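Local coordinates for protein ribokinase (Arabidopsis thaliana, PDB 6ILS) that phosphorylates D-ribose at O-5 with ATP and magnesium, giving D-ribose 5-phosphate for nucleotide synthesis or the pentose phosphate pathway, at residues A47-F58 with L75-D85. Residues are numbered along the deposited sequence; the frame is centred on the assembly and turned at random.
Sequences ACGAKLMYPTYF and LGDDGCGVHLD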
loop_
_atom_site.group_PDB
_atom_site.type_symbol
_atom_site.label_atom_id
_atom_site.label_comp_id
_atom_site.label_asym_id
_atom_site.label_seq_id
_atom_site.Cartn_x
_atom_site.Cartn_y
_atom_site.Cartn_z
ATOM N N ALA B 47 -2.712 19.211 7.367
ATOM C CA ALA B 47 -1.985 18.823 8.584
ATOM C C ALA B 47 -1.057 19.932 9.070
ATOM O O ALA B 47 -0.978 20.222 10.272
ATOM C CB ALA B 47 -1.199 17.549 8.358
ATOM N N CYS B 48 -0.371 20.570 8.130
ATOM C CA CYS B 48 0.516 21.679 8.480
ATOM C C CYS B 48 -0.221 22.821 9.154
ATOM O O CYS B 48 0.164 23.284 10.231
ATOM C CB CYS B 48 1.235 22.168 7.226
ATOM S SG CYS B 48 2.252 23.620 7.507
ATOM N N GLY B 49 -1.289 23.274 8.514
ATOM C CA GLY B 49 -2.107 24.335 9.058
ATOM C C GLY B 49 -2.569 24.015 10.466
ATOM O O GLY B 49 -2.443 24.840 11.357
ATOM N N ALA B 50 -3.095 22.810 10.653
ATOM C CA ALA B 50 -3.602 22.358 11.967
ATOM C C ALA B 50 -2.493 22.365 13.022
ATOM O O ALA B 50 -2.711 22.882 14.087
ATOM C CB ALA B 50 -4.213 21.002 11.844
ATOM N N LYS B 51 -1.306 21.896 12.666
ATOM C CA LYS B 51 -0.150 21.854 13.603
ATOM C C LYS B 51 0.340 23.260 13.945
ATOM O O LYS B 51 0.867 23.428 15.011
ATOM C CB LYS B 51 0.996 21.026 13.037
ATOM C CG LYS B 51 0.710 19.545 12.944
ATOM C CD LYS B 51 1.891 18.724 13.357
ATOM C CE LYS B 51 1.834 17.282 12.923
ATOM N NZ LYS B 51 3.111 16.606 13.217
ATOM N N LEU B 52 0.091 24.248 13.085
ATOM C CA LEU B 52 0.475 25.661 13.327
ATOM C C LEU B 52 -0.592 26.392 14.146
ATOM O O LEU B 52 -0.497 27.584 14.230
ATOM C CB LEU B 52 0.739 26.378 12.004
ATOM C CG LEU B 52 1.933 25.890 11.196
ATOM C CD1 LEU B 52 1.979 26.594 9.866
ATOM C CD2 LEU B 52 3.244 26.086 11.930
ATOM N N MET B 53 -1.552 25.626 14.636
ATOM C CA MET B 53 -2.632 26.119 15.518
ATOM C C MET B 53 -3.546 27.136 14.827
ATOM O O MET B 53 -3.970 28.059 15.470
ATOM C CB MET B 53 -2.081 26.672 16.833
ATOM C CG MET B 53 -1.086 25.749 17.460
ATOM S SD MET B 53 -1.892 24.248 17.932
ATOM C CE MET B 53 -3.200 24.848 18.984
ATOM N N TYR B 54 -3.814 26.945 13.542
ATOM C CA TYR B 54 -4.844 27.773 12.881
ATOM C C TYR B 54 -6.020 26.855 12.544
ATOM O O TYR B 54 -5.746 25.780 12.102
ATOM C CB TYR B 54 -4.343 28.483 11.632
ATOM C CG TYR B 54 -5.263 29.609 11.256
ATOM C CD1 TYR B 54 -5.168 30.834 11.883
ATOM C CD2 TYR B 54 -6.272 29.424 10.339
ATOM C CE1 TYR B 54 -6.032 31.862 11.575
ATOM C CE2 TYR B 54 -7.147 30.439 10.025
ATOM C CZ TYR B 54 -7.031 31.658 10.650
ATOM O OH TYR B 54 -7.884 32.661 10.336
ATOM N N PRO B 55 -7.279 27.250 12.816
ATOM C CA PRO B 55 -8.445 26.425 12.542
ATOM C C PRO B 55 -8.375 25.957 11.088
ATOM O O PRO B 55 -8.419 26.769 10.261
ATOM C CB PRO B 55 -9.629 27.384 12.674
ATOM C CG PRO B 55 -9.132 28.471 13.558
ATOM C CD PRO B 55 -7.641 28.535 13.378
ATOM N N THR B 56 -8.333 24.649 10.878
ATOM C CA THR B 56 -8.105 24.116 9.531
ATOM C C THR B 56 -9.082 22.995 9.175
ATOM O O THR B 56 -9.240 22.039 9.942
ATOM C CB THR B 56 -6.662 23.584 9.399
ATOM O OG1 THR B 56 -5.736 24.658 9.612
ATOM C CG2 THR B 56 -6.425 22.995 8.015
ATOM N N TYR B 57 -9.736 23.122 8.022
ATOM C CA TYR B 57 -10.627 22.111 7.479
ATOM C C TYR B 57 -9.990 21.475 6.254
ATOM O O TYR B 57 -9.384 22.170 5.438
ATOM C CB TYR B 57 -11.979 22.726 7.063
ATOM C CG TYR B 57 -12.857 23.077 8.226
ATOM C CD1 TYR B 57 -12.593 24.199 9.000
ATOM C CD2 TYR B 57 -13.938 22.281 8.569
ATOM C CE1 TYR B 57 -13.378 24.518 10.082
ATOM C CE2 TYR B 57 -14.734 22.595 9.656
ATOM C CZ TYR B 57 -14.452 23.713 10.403
ATOM O OH TYR B 57 -15.232 24.037 11.482
ATOM N N PHE B 58 -10.155 20.166 6.106
ATOM C CA PHE B 58 -9.740 19.480 4.897
ATOM C C PHE B 58 -10.984 18.988 4.179
ATOM O O PHE B 58 -11.797 18.264 4.763
ATOM C CB PHE B 58 -8.794 18.304 5.214
ATOM C CG PHE B 58 -8.459 17.454 4.014
ATOM C CD1 PHE B 58 -7.848 18.016 2.898
ATOM C CD2 PHE B 58 -8.731 16.103 4.008
ATOM C CE1 PHE B 58 -7.534 17.265 1.784
ATOM C CE2 PHE B 58 -8.414 15.325 2.895
ATOM C CZ PHE B 58 -7.802 15.904 1.779
ATOM N N LEU B 75 -4.855 12.849 10.492
ATOM C CA LEU B 75 -5.316 14.238 10.406
ATOM C C LEU B 75 -6.188 14.680 11.563
ATOM O O LEU B 75 -6.181 15.844 11.933
ATOM C CB LEU B 75 -6.114 14.453 9.112
ATOM C CG LEU B 75 -5.361 14.358 7.789
ATOM C CD1 LEU B 75 -6.300 14.782 6.645
ATOM C CD2 LEU B 75 -4.136 15.247 7.817
ATOM N N GLY B 76 -6.957 13.747 12.113
ATOM C CA GLY B 76 -8.029 14.083 13.035
ATOM C C GLY B 76 -7.675 14.412 14.476
ATOM O O GLY B 76 -6.595 14.929 14.768
ATOM N N ASP B 77 -8.612 14.109 15.377
ATOM C CA ASP B 77 -8.545 14.553 16.771
ATOM C C ASP B 77 -7.403 13.920 17.562
ATOM O O ASP B 77 -6.940 14.485 18.555
ATOM C CB ASP B 77 -9.878 14.269 17.472
ATOM N N ASP B 78 -6.945 12.752 17.124
ATOM C CA ASP B 78 -5.836 12.086 17.796
ATOM C C ASP B 78 -4.528 12.303 17.047
ATOM O O ASP B 78 -3.491 11.778 17.438
ATOM C CB ASP B 78 -6.117 10.587 17.947
ATOM C CG ASP B 78 -7.450 10.310 18.625
ATOM O OD1 ASP B 78 -7.741 10.959 19.657
ATOM O OD2 ASP B 78 -8.202 9.442 18.127
ATOM N N GLY B 79 -4.579 13.081 15.969
ATOM C CA GLY B 79 -3.384 13.394 15.210
ATOM C C GLY B 79 -3.165 14.892 15.146
ATOM O O GLY B 79 -2.911 15.544 16.167
ATOM N N CYS B 80 -3.278 15.455 13.948
ATOM C CA CYS B 80 -2.969 16.869 13.758
ATOM C C CYS B 80 -4.059 17.829 14.230
ATOM O O CYS B 80 -3.778 19.000 14.476
ATOM C CB CYS B 80 -2.672 17.148 12.284
ATOM S SG CYS B 80 -1.303 16.196 11.647
ATOM N N GLY B 81 -5.301 17.368 14.332
ATOM C CA GLY B 81 -6.358 18.263 14.781
ATOM C C GLY B 81 -7.066 18.984 13.643
ATOM O O GLY B 81 -7.669 20.041 13.826
ATOM N N VAL B 82 -6.982 18.410 12.451
ATOM C CA VAL B 82 -7.710 18.945 11.299
ATOM C C VAL B 82 -9.200 18.694 11.500
ATOM O O VAL B 82 -9.586 17.611 11.929
ATOM C CB VAL B 82 -7.243 18.285 9.985
ATOM C CG1 VAL B 82 -8.084 18.779 8.792
ATOM C CG2 VAL B 82 -5.734 18.502 9.760
ATOM N N HIS B 83 -10.043 19.690 11.226
ATOM C CA HIS B 83 -11.485 19.448 11.198
ATOM C C HIS B 83 -11.839 18.638 9.956
ATOM O O HIS B 83 -11.583 19.075 8.829
ATOM C CB HIS B 83 -12.262 20.763 11.226
ATOM C CG HIS B 83 -12.107 21.524 12.504
ATOM N ND1 HIS B 83 -11.021 22.334 12.758
ATOM C CD2 HIS B 83 -12.892 21.590 13.605
ATOM C CE1 HIS B 83 -11.146 22.873 13.959
ATOM N NE2 HIS B 83 -12.273 22.437 14.494
ATOM N N LEU B 84 -12.429 17.457 10.158
ATOM C CA LEU B 84 -12.694 16.534 9.064
ATOM C C LEU B 84 -14.163 16.462 8.630
ATOM O O LEU B 84 -14.529 15.561 7.881
ATOM C CB LEU B 84 -12.214 15.129 9.449
ATOM C CG LEU B 84 -10.695 15.052 9.691
ATOM C CD1 LEU B 84 -10.245 13.638 10.040
ATOM C CD2 LEU B 84 -9.968 15.536 8.449
ATOM N N ASP B 85 -14.982 17.417 9.073
ATOM C CA ASP B 85 -16.431 17.372 8.803
ATOM C C ASP B 85 -16.773 17.185 7.321
ATOM O O ASP B 85 -17.784 16.554 6.993
ATOM C CB ASP B 85 -17.147 18.640 9.312
ATOM C CG ASP B 85 -16.564 19.191 10.610
ATOM O OD1 ASP B 85 -15.575 18.648 11.146
ATOM O OD2 ASP B 85 -17.148 20.162 11.133
HETATM O O HOH W 1 -7.538 22.811 13.120
HETATM O O HOH W 2 -13.575 19.166 6.720
#
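Y57 and H83 form a single parallel beta bridge, where the chain after helix 66-75 comes alongside the start of strand 56-63. H83 N donates to T56 O at 2.8 Å, and F58 N donates to H83 O at 3.3 Å. On one side of this bridge the rings of Y57 and H83 make an offset stack, with planes 18° apart. H83 CB also sits over the face of the Y57 ring, 3.5 Å from its centroid, as a CH-pi contact. With H83 CG beside its own backbone N (chi1 -66°), the ring swings toward T56, and its edge brings ND1 to T56 O in a weak second bond of 3.3 Å. Together with the stack on Y57, this weak bond probably restrains the turn of the imidazole. D85 OD2 approaches the edge of the Y57 ring.

V82 is wedged between strand and helix. Its CG1 packs on F58 CB, and its CG2 lies 3.6 Å from A50 CB. L75 spreads its two methyls in the same way: CD1 meets F58 CD2, and CD2 meets A47 CB. C80 SG touches A47 CB and, at 3.6 Å, K51 CE. K51 NZ reaches on to the carbonyls of M299 and I296. Water 1 links T56 N to G81 O, and water 2 joins F58 O to H83 O.

Helix 41-51, whose N-terminal part borders the ribose pocket, packs on 75-85 through A47, A50 and K51. The segment 75-85 follows helix 66-75 and leads into strand 87-90, which lies beside 56-63 on the side away from strand 5-8. This is the return half of a beta-alpha-beta crossover in the nine-stranded sheet of the PfkB-family (ribokinase) alpha/beta fold.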